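PDB 2P73: putative glycosyltransferase (Mannosyltransferase) involved in glycosylating the PBCV-1 major capsid protein from Paramecium bursaria Chlorella virus 1, which probably transfers a sugar from a UDP-linked donor during glycosylation of the viral capsid protein, through an N-terminal GT-A domain that binds manganese and UDP. Local coordinates for residues D80-V85 and F193-G198; Y107-E112 and Y160-I165; T5-I10 and G37-Y42; L55-S60 and F150-K155. One frame throughout, in Å; residues are numbered along the deposited sequence.

How the contacts relate
Contacts 1 and 4 build the donor site, and both touch UDP. Contact 1 supplies the manganese ligands, and contact 4 brings H56 and R59 against the ribose and the diphosphate bridge; they meet where R59 NH1 approaches D80 OD1. Contacts 2 and 3 lie farther out, at different strands of the same six-stranded sheet: contact 3 pairs two parallel strands at its edge by backbone hydrogen bonds and is only partly buried, whereas contact 2 packs helix 153-164 on strand 107-110 with apolar side chains and no hydrogen bond. The start of the same helix takes part in contact 4. Contacts 1, 2 and 4 are largely buried.

Contact 1: D80-V85 and F193-G198. With MN (manganese (II) ion), chain B; UDP (uridine-5'-diphosphate), chain C.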
# COMPACT_ATOMS: atom_id res chain seq x y z
N ASP A 80 -2.67 1.72 1.65
CA ASP A 80 -3.17 2.04 2.98
C ASP A 80 -4.59 2.58 2.87
O ASP A 80 -4.96 3.21 1.87
CB ASP A 80 -2.29 3.09 3.62
CG ASP A 80 -1.14 2.50 4.45
OD1 ASP A 80 -0.98 1.27 4.55
OD2 ASP A 80 -0.38 3.29 5.02
N SER A 81 -5.36 2.34 3.93
CA SER A 81 -6.71 2.86 4.09
C SER A 81 -6.84 4.38 4.05
O SER A 81 -7.96 4.90 3.91
CB SER A 81 -7.31 2.32 5.40
OG SER A 81 -6.53 2.71 6.52
N ASP A 82 -5.73 5.11 4.17
CA ASP A 82 -5.77 6.58 4.03
C ASP A 82 -5.15 7.03 2.71
O ASP A 82 -4.70 8.18 2.58
CB ASP A 82 -5.08 7.25 5.21
CG ASP A 82 -3.66 6.77 5.40
OD1 ASP A 82 -3.33 5.68 4.90
OD2 ASP A 82 -2.86 7.49 6.03
N VAL A 83 -5.08 6.11 1.76
CA VAL A 83 -4.68 6.41 0.40
C VAL A 83 -5.94 6.32 -0.48
O VAL A 83 -6.67 5.31 -0.44
CB VAL A 83 -3.63 5.39 -0.15
CG1 VAL A 83 -3.35 5.66 -1.62
CG2 VAL A 83 -2.32 5.45 0.64
N TYR A 84 -6.16 7.37 -1.27
CA TYR A 84 -7.22 7.37 -2.27
C TYR A 84 -6.72 7.69 -3.69
O TYR A 84 -5.61 8.20 -3.89
CB TYR A 84 -8.32 8.35 -1.90
CG TYR A 84 -7.87 9.78 -1.89
CD1 TYR A 84 -8.10 10.62 -2.98
CD2 TYR A 84 -7.20 10.31 -0.80
CE1 TYR A 84 -7.68 11.93 -2.96
CE2 TYR A 84 -6.77 11.63 -0.78
CZ TYR A 84 -7.02 12.43 -1.85
OH TYR A 84 -6.58 13.74 -1.82
N VAL A 85 -7.58 7.38 -4.66
CA VAL A 85 -7.34 7.60 -6.07
C VAL A 85 -7.76 9.02 -6.33
O VAL A 85 -8.87 9.41 -5.99
CB VAL A 85 -8.17 6.61 -6.93
CG1 VAL A 85 -8.10 6.95 -8.44
CG2 VAL A 85 -7.71 5.19 -6.68
N PHE A 193 -2.21 8.15 -6.78
CA PHE A 193 -2.50 7.75 -5.40
C PHE A 193 -2.04 8.82 -4.40
O PHE A 193 -0.86 9.16 -4.35
CB PHE A 193 -1.84 6.40 -5.09
CG PHE A 193 -2.37 5.25 -5.93
CD1 PHE A 193 -3.74 5.10 -6.16
CD2 PHE A 193 -1.50 4.32 -6.47
CE1 PHE A 193 -4.21 4.06 -6.94
CE2 PHE A 193 -1.97 3.28 -7.25
CZ PHE A 193 -3.33 3.15 -7.48
N VAL A 194 -2.98 9.35 -3.63
CA VAL A 194 -2.69 10.41 -2.68
C VAL A 194 -2.79 9.85 -1.24
O VAL A 194 -3.79 9.22 -0.92
CB VAL A 194 -3.64 11.60 -2.88
CG1 VAL A 194 -3.42 12.69 -1.82
CG2 VAL A 194 -3.46 12.19 -4.32
N HIS A 195 -1.74 10.07 -0.43
CA HIS A 195 -1.61 9.45 0.90
C HIS A 195 -1.77 10.51 1.98
O HIS A 195 -0.99 11.45 2.06
CB HIS A 195 -0.22 8.82 1.07
CG HIS A 195 -0.08 7.88 2.25
ND1 HIS A 195 1.03 7.09 2.41
CD2 HIS A 195 -0.91 7.59 3.28
CE1 HIS A 195 0.89 6.35 3.50
NE2 HIS A 195 -0.28 6.63 4.05
N MET A 196 -2.79 10.35 2.82
CA MET A 196 -3.02 11.25 3.94
C MET A 196 -2.23 10.80 5.15
O MET A 196 -2.76 10.71 6.25
CB MET A 196 -4.49 11.30 4.31
CG MET A 196 -5.41 11.78 3.20
SD MET A 196 -7.11 11.68 3.75
CE MET A 196 -7.39 9.92 3.85
N CYS A 197 -0.95 10.52 4.93
CA CYS A 197 -0.05 9.92 5.91
C CYS A 197 0.23 10.79 7.15
O CYS A 197 0.47 12.01 7.03
CB CYS A 197 1.26 9.59 5.22
SG CYS A 197 2.54 9.02 6.31
N GLY A 198 0.22 10.16 8.33
CA GLY A 198 0.61 10.82 9.58
C GLY A 198 -0.33 11.93 10.07
O GLY A 198 0.13 12.94 10.62
MN MN B . -1.13 5.49 5.60
N1 UDP C . -4.37 0.40 10.52
C2 UDP C . -5.62 0.01 11.00
N3 UDP C . -6.21 0.68 12.03
C4 UDP C . -5.59 1.77 12.58
C5 UDP C . -4.33 2.17 12.10
C6 UDP C . -3.64 1.30 11.26
O2 UDP C . -6.22 -0.96 10.55
O4 UDP C . -6.16 2.35 13.50
C1' UDP C . -3.76 -0.35 9.41
C2' UDP C . -4.52 0.03 8.15
O2' UDP C . -4.75 -1.14 7.40
C3' UDP C . -3.60 1.02 7.45
C4' UDP C . -2.21 0.67 7.98
O4' UDP C . -2.40 -0.03 9.20
O3' UDP C . -3.72 0.88 6.05
C5' UDP C . -1.33 1.88 8.25
O5' UDP C . -2.02 2.78 9.08
PA UDP C . -1.85 4.35 8.87
O1A UDP C . -2.14 4.71 7.46
O2A UDP C . -2.65 5.16 9.80
O3A UDP C . -0.26 4.62 9.08
PB UDP C . 0.49 5.95 8.59
O1B UDP C . 0.58 6.09 7.11
O2B UDP C . -0.24 7.15 9.07
O3B UDP C . 1.90 5.92 9.11
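D80, D82 and H195, brought together from two chain segments more than a hundred residues apart, converge on one manganese ion. The two aspartates form the DxD motif of a GT-A glycosyltransferase, following strand 75-79, and H195 ends the strand that pairs with 83-85. D80 OD2 binds the metal at 2.4 Å, D82 OD1 at 2.3 Å and H195 NE2 at 2.1 Å, while O1A and O1B of UDP add one oxygen from each phosphate. Carboxylates and an imidazole suit this place: the negative carboxylates suit a divalent cation, which in turn probably offsets the charge of the diphosphate, and the imidazole offers a ring nitrogen, NE2, as a neutral donor atom. Second-shell bonds fix these ligands: H195 ND1 is tied to N178, D80 OD1 to W78, and D82 OD2 to R204. The H195 ring is also wedged between C197 CB over one face and V83 CG2 over the opposite one, the latter a CH-pi contact 3.8 Å from the centroid.

Behind the metal the strands run antiparallel. Y84 and V194 form a hydrogen-bonded pair, with V194 N to Y84 O at 2.9 Å, and M196 N adds a nearly straight bond (174°) to D82 O, carrying the ladder up to the metal ligand. Branched V194 lays its CB over one face of the Y84 ring, and M196 CG meets the ring edge. At the phosphate end, G198, whose positive phi is easily adopted without a side chain, directs its backbone N to UDP O2B at 3.1 Å.

Contact 2: Y107-E112 and Y160-I165; sequences YHTFHE and YVFPRI
Y107 and F162 meet because each places its ring carbon CG beside the backbone N and opposite the carbonyl carbon (chi1 -77° and -74°), which sends the F162 ring from the helix toward the strand. The rim of that ring does the touching: CE1 reaches Y107 CB at 3.9 Å, and CZ reaches T109 CG2 at 3.6 Å, both partners lying near the ring plane. Phenylalanine suits the task, being long enough to bridge a strand and a helix whose short axes stay 11.8 Å apart. T109 answers with its methyl, coming from the opposite direction. V161 CG1 and I165 CD1 approach the Y107 ring obliquely from the same side as F162, V161 CG1 on CE2 at 4.0 Å and I165 CD1 on CD2 at 3.9 Å, and both side chains cross that of Y107 at about a right angle. The hydroxyl of Y107 is satisfied outside the contact, by E135. The helix kinks at P163, just before I165 turns back toward Y107.

Strand 107-110 lies in the main sheet between 124-128, which is antiparallel to it, and 169-172, which is parallel. F162 stacks on Y169 of the latter, and V161 leans on I134 and V138 of helix 132-140, so the end of helix 153-164 is packed against both the sheet and its neighbouring helix.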
# COMPACT_ATOMS: atom_id res chain seq x y z
N TYR A 107 9.74 -6.27 -5.59
CA TYR A 107 9.08 -5.17 -4.89
C TYR A 107 9.29 -3.85 -5.62
O TYR A 107 10.42 -3.54 -5.99
CB TYR A 107 9.62 -5.01 -3.46
CG TYR A 107 9.12 -6.02 -2.45
CD1 TYR A 107 8.08 -5.70 -1.57
CD2 TYR A 107 9.72 -7.27 -2.33
CE1 TYR A 107 7.63 -6.62 -0.63
CE2 TYR A 107 9.27 -8.19 -1.39
CZ TYR A 107 8.22 -7.86 -0.54
OH TYR A 107 7.78 -8.79 0.40
N HIS A 108 8.22 -3.09 -5.82
CA HIS A 108 8.38 -1.69 -6.18
C HIS A 108 7.90 -0.86 -5.01
O HIS A 108 6.78 -1.03 -4.53
CB HIS A 108 7.62 -1.30 -7.44
CG HIS A 108 8.17 -1.90 -8.68
ND1 HIS A 108 7.72 -3.10 -9.19
CD2 HIS A 108 9.15 -1.48 -9.52
CE1 HIS A 108 8.39 -3.39 -10.29
NE2 HIS A 108 9.26 -2.42 -10.52
N THR A 109 8.79 0.01 -4.54
CA THR A 109 8.54 0.79 -3.34
C THR A 109 8.83 2.26 -3.60
O THR A 109 9.23 2.61 -4.71
CB THR A 109 9.35 0.23 -2.13
OG1 THR A 109 8.95 0.93 -0.95
CG2 THR A 109 10.83 0.41 -2.30
N PHE A 110 8.63 3.11 -2.59
CA PHE A 110 8.71 4.55 -2.78
C PHE A 110 9.35 5.22 -1.57
O PHE A 110 9.10 4.85 -0.43
CB PHE A 110 7.32 5.14 -3.03
CG PHE A 110 6.60 4.51 -4.19
CD1 PHE A 110 6.80 4.98 -5.48
CD2 PHE A 110 5.72 3.46 -3.99
CE1 PHE A 110 6.14 4.41 -6.55
CE2 PHE A 110 5.06 2.88 -5.06
CZ PHE A 110 5.27 3.36 -6.34
N HIS A 111 10.19 6.22 -1.83
CA HIS A 111 10.81 7.00 -0.77
C HIS A 111 9.97 8.22 -0.41
O HIS A 111 8.98 8.52 -1.08
CB HIS A 111 12.22 7.44 -1.17
CG HIS A 111 12.24 8.55 -2.18
ND1 HIS A 111 11.79 9.82 -1.89
CD2 HIS A 111 12.65 8.58 -3.47
CE1 HIS A 111 11.93 10.59 -2.96
NE2 HIS A 111 12.45 9.86 -3.93
N GLU A 112 10.36 8.92 0.65
CA GLU A 112 9.60 10.06 1.14
C GLU A 112 10.52 11.19 1.60
O GLU A 112 10.16 11.98 2.46
CB GLU A 112 8.68 9.63 2.29
CG GLU A 112 9.36 8.78 3.34
CD GLU A 112 8.54 8.65 4.61
OE1 GLU A 112 7.30 8.61 4.51
OE2 GLU A 112 9.14 8.59 5.71
N TYR A 160 15.12 -6.04 6.75
CA TYR A 160 15.18 -7.50 6.74
C TYR A 160 15.07 -8.05 5.32
O TYR A 160 15.91 -8.86 4.86
CB TYR A 160 14.05 -8.08 7.60
CG TYR A 160 14.17 -9.55 7.82
CD1 TYR A 160 14.94 -10.05 8.88
CD2 TYR A 160 13.55 -10.46 6.97
CE1 TYR A 160 15.07 -11.42 9.07
CE2 TYR A 160 13.67 -11.82 7.17
CZ TYR A 160 14.44 -12.28 8.22
OH TYR A 160 14.56 -13.63 8.41
N VAL A 161 14.05 -7.59 4.60
CA VAL A 161 13.79 -8.12 3.28
C VAL A 161 14.79 -7.66 2.23
O VAL A 161 15.43 -8.49 1.57
CB VAL A 161 12.34 -7.85 2.82
CG1 VAL A 161 12.15 -8.29 1.39
CG2 VAL A 161 11.34 -8.53 3.77
N PHE A 162 14.94 -6.35 2.06
CA PHE A 162 15.78 -5.83 0.98
C PHE A 162 17.24 -6.35 0.96
O PHE A 162 17.76 -6.63 -0.11
CB PHE A 162 15.73 -4.28 0.88
CG PHE A 162 14.42 -3.73 0.29
CD1 PHE A 162 13.47 -4.56 -0.28
CD2 PHE A 162 14.18 -2.37 0.30
CE1 PHE A 162 12.28 -4.06 -0.83
CE2 PHE A 162 13.00 -1.83 -0.24
CZ PHE A 162 12.05 -2.68 -0.81
N PRO A 163 17.90 -6.48 2.14
CA PRO A 163 19.28 -7.05 2.12
C PRO A 163 19.36 -8.51 1.63
O PRO A 163 20.42 -8.94 1.15
CB PRO A 163 19.70 -6.98 3.59
CG PRO A 163 18.85 -5.86 4.16
CD PRO A 163 17.51 -6.07 3.50
N ARG A 164 18.26 -9.24 1.76
CA ARG A 164 18.19 -10.62 1.33
C ARG A 164 17.77 -10.81 -0.13
O ARG A 164 17.79 -11.93 -0.63
CB ARG A 164 17.23 -11.40 2.24
CG ARG A 164 17.82 -11.68 3.61
CD ARG A 164 16.80 -12.22 4.61
NE ARG A 164 17.46 -12.50 5.88
CZ ARG A 164 17.80 -11.57 6.78
NH1 ARG A 164 17.54 -10.28 6.55
NH2 ARG A 164 18.42 -11.94 7.90
N ILE A 165 17.38 -9.72 -0.81
CA ILE A 165 17.00 -9.80 -2.22
C ILE A 165 17.71 -8.74 -3.07
O ILE A 165 17.05 -7.98 -3.79
CB ILE A 165 15.44 -9.79 -2.45
CG1 ILE A 165 14.79 -8.58 -1.78
CG2 ILE A 165 14.80 -11.09 -1.97
CD1 ILE A 165 13.51 -8.18 -2.40

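Contact 3: T5-I10 and G37-Y42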
# COMPACT_ATOMS: atom_id res chain seq x y z
N THR A 5 0.57 -6.11 -20.26
CA THR A 5 -0.22 -5.46 -19.15
C THR A 5 -0.64 -6.48 -18.08
O THR A 5 -1.59 -7.25 -18.27
CB THR A 5 -1.45 -4.68 -19.71
OG1 THR A 5 -2.30 -4.26 -18.63
CG2 THR A 5 -2.25 -5.54 -20.68
N PRO A 6 0.07 -6.48 -16.93
CA PRO A 6 -0.09 -7.57 -15.97
C PRO A 6 -1.45 -7.58 -15.27
O PRO A 6 -2.21 -6.61 -15.37
CB PRO A 6 1.02 -7.31 -14.94
CG PRO A 6 1.91 -6.26 -15.56
CD PRO A 6 1.03 -5.47 -16.45
N CYS A 7 -1.75 -8.70 -14.62
CA CYS A 7 -2.92 -8.84 -13.77
C CYS A 7 -2.61 -8.26 -12.40
O CYS A 7 -1.66 -8.68 -11.74
CB CYS A 7 -3.29 -10.32 -13.65
SG CYS A 7 -4.83 -10.60 -12.76
N ILE A 8 -3.40 -7.27 -12.01
CA ILE A 8 -3.15 -6.51 -10.79
C ILE A 8 -4.31 -6.68 -9.83
O ILE A 8 -5.47 -6.56 -10.23
CB ILE A 8 -2.92 -5.00 -11.11
CG1 ILE A 8 -1.68 -4.82 -11.99
CG2 ILE A 8 -2.82 -4.16 -9.82
CD1 ILE A 8 -1.48 -3.40 -12.54
N THR A 9 -3.97 -6.97 -8.58
CA THR A 9 -4.93 -7.03 -7.50
C THR A 9 -4.56 -5.97 -6.48
O THR A 9 -3.47 -6.00 -5.90
CB THR A 9 -4.95 -8.42 -6.84
OG1 THR A 9 -5.33 -9.38 -7.82
CG2 THR A 9 -5.95 -8.48 -5.73
N ILE A 10 -5.47 -5.03 -6.30
CA ILE A 10 -5.31 -3.99 -5.34
C ILE A 10 -5.97 -4.50 -4.07
O ILE A 10 -7.08 -5.02 -4.11
CB ILE A 10 -5.97 -2.67 -5.83
CG1 ILE A 10 -5.33 -2.21 -7.15
CG2 ILE A 10 -5.85 -1.60 -4.76
CD1 ILE A 10 -5.78 -0.83 -7.67
N GLY A 37 -10.40 -2.82 -14.80
CA GLY A 37 -10.42 -4.29 -14.76
C GLY A 37 -9.45 -4.89 -13.74
O GLY A 37 -9.07 -6.06 -13.85
N TYR A 38 -9.05 -4.10 -12.75
CA TYR A 38 -8.21 -4.65 -11.67
C TYR A 38 -9.07 -5.39 -10.65
O TYR A 38 -10.20 -5.00 -10.40
CB TYR A 38 -7.43 -3.55 -10.95
CG TYR A 38 -6.59 -2.68 -11.84
CD1 TYR A 38 -5.85 -3.22 -12.90
CD2 TYR A 38 -6.52 -1.31 -11.63
CE1 TYR A 38 -5.08 -2.41 -13.71
CE2 TYR A 38 -5.74 -0.49 -12.43
CZ TYR A 38 -5.03 -1.05 -13.47
OH TYR A 38 -4.27 -0.25 -14.26
N ASN A 39 -8.52 -6.45 -10.06
CA ASN A 39 -9.20 -7.07 -8.93
C ASN A 39 -9.04 -6.21 -7.70
O ASN A 39 -8.01 -5.55 -7.51
CB ASN A 39 -8.67 -8.49 -8.67
CG ASN A 39 -8.65 -9.36 -9.91
OD1 ASN A 39 -7.63 -9.94 -10.25
ND2 ASN A 39 -9.79 -9.44 -10.60
N PHE A 40 -10.05 -6.22 -6.85
CA PHE A 40 -10.01 -5.45 -5.63
C PHE A 40 -10.27 -6.37 -4.46
O PHE A 40 -11.33 -7.00 -4.38
CB PHE A 40 -11.06 -4.34 -5.67
CG PHE A 40 -11.08 -3.50 -4.41
CD1 PHE A 40 -9.90 -2.99 -3.87
CD2 PHE A 40 -12.28 -3.20 -3.78
CE1 PHE A 40 -9.90 -2.23 -2.71
CE2 PHE A 40 -12.30 -2.41 -2.63
CZ PHE A 40 -11.11 -1.93 -2.10
N TYR A 41 -9.29 -6.46 -3.55
CA TYR A 41 -9.53 -7.20 -2.31
C TYR A 41 -9.52 -6.27 -1.10
O TYR A 41 -8.53 -5.57 -0.86
CB TYR A 41 -8.54 -8.35 -2.12
CG TYR A 41 -8.90 -9.18 -0.93
CD1 TYR A 41 -9.83 -10.21 -1.03
CD2 TYR A 41 -8.36 -8.90 0.32
CE1 TYR A 41 -10.18 -10.96 0.06
CE2 TYR A 41 -8.72 -9.64 1.43
CZ TYR A 41 -9.63 -10.66 1.29
OH TYR A 41 -9.99 -11.40 2.39
N TYR A 42 -10.62 -6.29 -0.34
CA TYR A 42 -10.73 -5.54 0.90
C TYR A 42 -10.99 -6.47 2.07
O TYR A 42 -11.96 -7.22 2.07
CB TYR A 42 -11.84 -4.50 0.82
CG TYR A 42 -11.68 -3.37 1.81
CD1 TYR A 42 -10.82 -2.32 1.56
CD2 TYR A 42 -12.37 -3.38 3.02
CE1 TYR A 42 -10.66 -1.28 2.47
CE2 TYR A 42 -12.22 -2.35 3.94
CZ TYR A 42 -11.37 -1.30 3.66
OH TYR A 42 -11.23 -0.28 4.57
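I10 is gripped on both its backbone polar atoms by the neighbouring strand: its O accepts a short, straight bond from Y41 N (2.7 Å, 168°), and its N donates to N39 O at 2.9 Å. One step earlier N39 N reaches I8 O at 3.1 Å, completing the alternating pattern of a parallel ladder in which T9 pairs with N39 and I10 with F40. The side chains of T9 and N39 add little polar strength, OG1 and OD1 being 3.4 Å apart in a weak and unsettled bond; the firmer partner of T9 OG1 is T73.

Outward from the backbone the two faces differ. On the side of I10 and F40, beta-branched isoleucine packs on V29 and C33 of helix 20-36, and F40 also touches V29. Y38, with CG opposite its carbonyl carbon (chi1 -54°), lays its ring alongside I8, CD1 lying 3.9 Å from I8 CB, while CD2 meets I10 CD1 at 4.1 Å. The phenol can thus be greasy along its flank yet polar at its end, where OH bonds I94 N. On the other face Y41 turns toward helix 59-69, touching I62 and A66.

G37, with positive phi, takes the chain out of helix 20-36 just before the second strand. Strand 8-13, that helix and strand 39-43 make a beta-alpha-beta unit with adjacent parallel strands, typical of the Rossmann-like nucleotide-binding half of GT-A enzymes.

Contact 4: L55-S60 and F150-K155; sequences LHFRRS and FPYEQK. With UDP (uridine-5'-diphosphate), chain C.
One wall of the UDP-sugar site is made where H56, F57 and R59, near the junction of helices 52-57 and 59-69, meet Y152 and E153 at the start of helix 153-164. The flat ring of H56 suits its place between two partners: Y152 CE2 lies over one face and the nucleotide, at C5' and O5', over the opposite one, with CE1 reaching UDP O3A at 3.4 Å. R59, which binds UDP-glucose, stacks its guanidinium on the E153 carboxylate with planes 21° apart. This is a long salt bridge, NE to OE1 3.6 Å, in which charge alone acts because the oxygen sits above the plane; NE and NH2 instead give weak bonds to H56 O. E153 can hold its pose because K125 takes OE2 and T122 takes OE1, and its bend at chi2 (-85°) folds the acid back over R59. F57 offers a ring face to E153, whose backbone N lies 3.4 Å from F57 CE2 and whose CB sits 4.1 Å from the centroid, while Y152 CB touches F57 CE2 at 3.5 Å.

Helix 132-140 packs against the same residues: W139 touches F57 and S60, V138 touches S60 and E153, and E135 bonds S60 OG.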
# COMPACT_ATOMS: atom_id res chain seq x y z
N LEU A 55 -1.76 -4.32 13.64
CA LEU A 55 -2.58 -3.73 12.58
C LEU A 55 -1.72 -3.22 11.42
O LEU A 55 -2.10 -3.36 10.26
CB LEU A 55 -3.47 -2.61 13.12
CG LEU A 55 -4.47 -2.97 14.24
CD1 LEU A 55 -5.07 -1.69 14.79
CD2 LEU A 55 -5.57 -3.90 13.73
N HIS A 56 -0.56 -2.67 11.74
CA HIS A 56 0.37 -2.22 10.72
C HIS A 56 1.02 -3.36 9.94
O HIS A 56 1.34 -3.18 8.77
CB HIS A 56 1.45 -1.33 11.32
CG HIS A 56 1.01 0.09 11.52
ND1 HIS A 56 1.53 1.14 10.80
CD2 HIS A 56 0.09 0.62 12.36
CE1 HIS A 56 0.96 2.27 11.20
NE2 HIS A 56 0.08 1.98 12.15
N PHE A 57 1.22 -4.50 10.58
CA PHE A 57 1.75 -5.70 9.92
C PHE A 57 0.68 -6.42 9.09
O PHE A 57 1.02 -7.22 8.21
CB PHE A 57 2.35 -6.68 10.94
CG PHE A 57 3.85 -6.53 11.13
CD1 PHE A 57 4.74 -7.29 10.36
CD2 PHE A 57 4.37 -5.62 12.06
CE1 PHE A 57 6.14 -7.15 10.52
CE2 PHE A 57 5.76 -5.47 12.24
CZ PHE A 57 6.65 -6.23 11.47
N ARG A 58 -0.59 -6.13 9.37
CA ARG A 58 -1.73 -6.89 8.80
C ARG A 58 -1.77 -7.01 7.28
O ARG A 58 -2.32 -7.98 6.74
CB ARG A 58 -3.10 -6.41 9.35
CG ARG A 58 -4.01 -7.60 9.62
CD ARG A 58 -5.48 -7.27 9.93
NE ARG A 58 -6.24 -8.53 9.97
CZ ARG A 58 -7.56 -8.64 9.89
NH1 ARG A 58 -8.34 -7.56 9.79
NH2 ARG A 58 -8.11 -9.85 9.94
N ARG A 59 -1.18 -6.04 6.59
CA ARG A 59 -1.08 -6.07 5.14
C ARG A 59 -0.35 -7.28 4.62
O ARG A 59 -0.57 -7.68 3.48
CB ARG A 59 -0.40 -4.80 4.63
CG ARG A 59 1.14 -4.74 4.72
CD ARG A 59 1.59 -3.29 4.54
NE ARG A 59 1.19 -2.51 5.70
CZ ARG A 59 1.28 -1.19 5.82
NH1 ARG A 59 1.74 -0.44 4.83
NH2 ARG A 59 0.90 -0.62 6.95
N SER A 60 0.53 -7.86 5.44
CA SER A 60 1.30 -9.04 5.04
C SER A 60 0.48 -10.30 5.15
O SER A 60 0.83 -11.34 4.57
CB SER A 60 2.59 -9.17 5.84
OG SER A 60 3.52 -8.23 5.37
N PHE A 150 8.23 0.47 15.85
CA PHE A 150 8.06 1.45 14.79
C PHE A 150 9.32 1.57 13.95
O PHE A 150 10.41 1.79 14.47
CB PHE A 150 7.67 2.81 15.37
CG PHE A 150 7.25 3.81 14.33
CD1 PHE A 150 5.98 3.75 13.78
CD2 PHE A 150 8.11 4.81 13.92
CE1 PHE A 150 5.58 4.67 12.83
CE2 PHE A 150 7.72 5.73 12.97
CZ PHE A 150 6.45 5.67 12.42
N PRO A 151 9.17 1.44 12.63
CA PRO A 151 7.86 1.55 11.99
C PRO A 151 7.40 0.22 11.39
O PRO A 151 6.76 0.20 10.34
CB PRO A 151 8.10 2.57 10.88
CG PRO A 151 9.54 2.42 10.55
CD PRO A 151 10.23 2.10 11.84
N TYR A 152 7.74 -0.88 12.06
CA TYR A 152 7.03 -2.14 11.87
C TYR A 152 7.31 -2.73 10.49
O TYR A 152 8.46 -2.83 10.07
CB TYR A 152 5.53 -1.94 12.06
CG TYR A 152 5.17 -1.19 13.33
CD1 TYR A 152 5.65 -1.60 14.56
CD2 TYR A 152 4.34 -0.07 13.28
CE1 TYR A 152 5.32 -0.92 15.72
CE2 TYR A 152 4.01 0.62 14.44
CZ TYR A 152 4.50 0.19 15.65
OH TYR A 152 4.17 0.87 16.80
N GLU A 153 6.25 -3.13 9.80
CA GLU A 153 6.38 -3.83 8.51
C GLU A 153 7.26 -3.07 7.52
O GLU A 153 7.96 -3.66 6.70
CB GLU A 153 4.99 -4.13 7.93
CG GLU A 153 4.92 -4.55 6.45
CD GLU A 153 4.89 -3.37 5.46
OE1 GLU A 153 4.82 -2.19 5.89
OE2 GLU A 153 4.93 -3.61 4.24
N GLN A 154 7.22 -1.74 7.60
CA GLN A 154 7.97 -0.87 6.71
C GLN A 154 9.47 -1.02 6.97
O GLN A 154 10.26 -1.07 6.03
CB GLN A 154 7.52 0.57 6.95
CG GLN A 154 8.27 1.64 6.15
CD GLN A 154 7.60 2.98 6.30
OE1 GLN A 154 6.58 3.25 5.67
NE2 GLN A 154 8.15 3.82 7.17
N LYS A 155 9.83 -1.08 8.25
CA LYS A 155 11.18 -1.37 8.69
C LYS A 155 11.65 -2.79 8.29
O LYS A 155 12.80 -3.00 7.95
CB LYS A 155 11.25 -1.20 10.20
CG LYS A 155 12.61 -1.52 10.82
CD LYS A 155 12.45 -1.97 12.28
CE LYS A 155 12.33 -0.82 13.22
NZ LYS A 155 13.69 -0.29 13.49
N1 UDP C . -4.37 0.40 10.52
C2 UDP C . -5.62 0.01 11.00
N3 UDP C . -6.21 0.68 12.03
C4 UDP C . -5.59 1.77 12.58
C5 UDP C . -4.33 2.17 12.10
C6 UDP C . -3.64 1.30 11.26
O2 UDP C . -6.22 -0.96 10.55
O4 UDP C . -6.16 2.35 13.50
C1' UDP C . -3.76 -0.35 9.41
C2' UDP C . -4.52 0.03 8.15
O2' UDP C . -4.75 -1.14 7.40
C3' UDP C . -3.60 1.02 7.45
C4' UDP C . -2.21 0.67 7.98
O4' UDP C . -2.40 -0.03 9.20
O3' UDP C . -3.72 0.88 6.05
C5' UDP C . -1.33 1.88 8.25
O5' UDP C . -2.02 2.78 9.08
PA UDP C . -1.85 4.35 8.87
O1A UDP C . -2.14 4.71 7.46
O2A UDP C . -2.65 5.16 9.80
O3A UDP C . -0.26 4.62 9.08
PB UDP C . 0.49 5.95 8.59
O1B UDP C . 0.58 6.09 7.11
O2B UDP C . -0.24 7.15 9.07
O3B UDP C . 1.90 5.92 9.11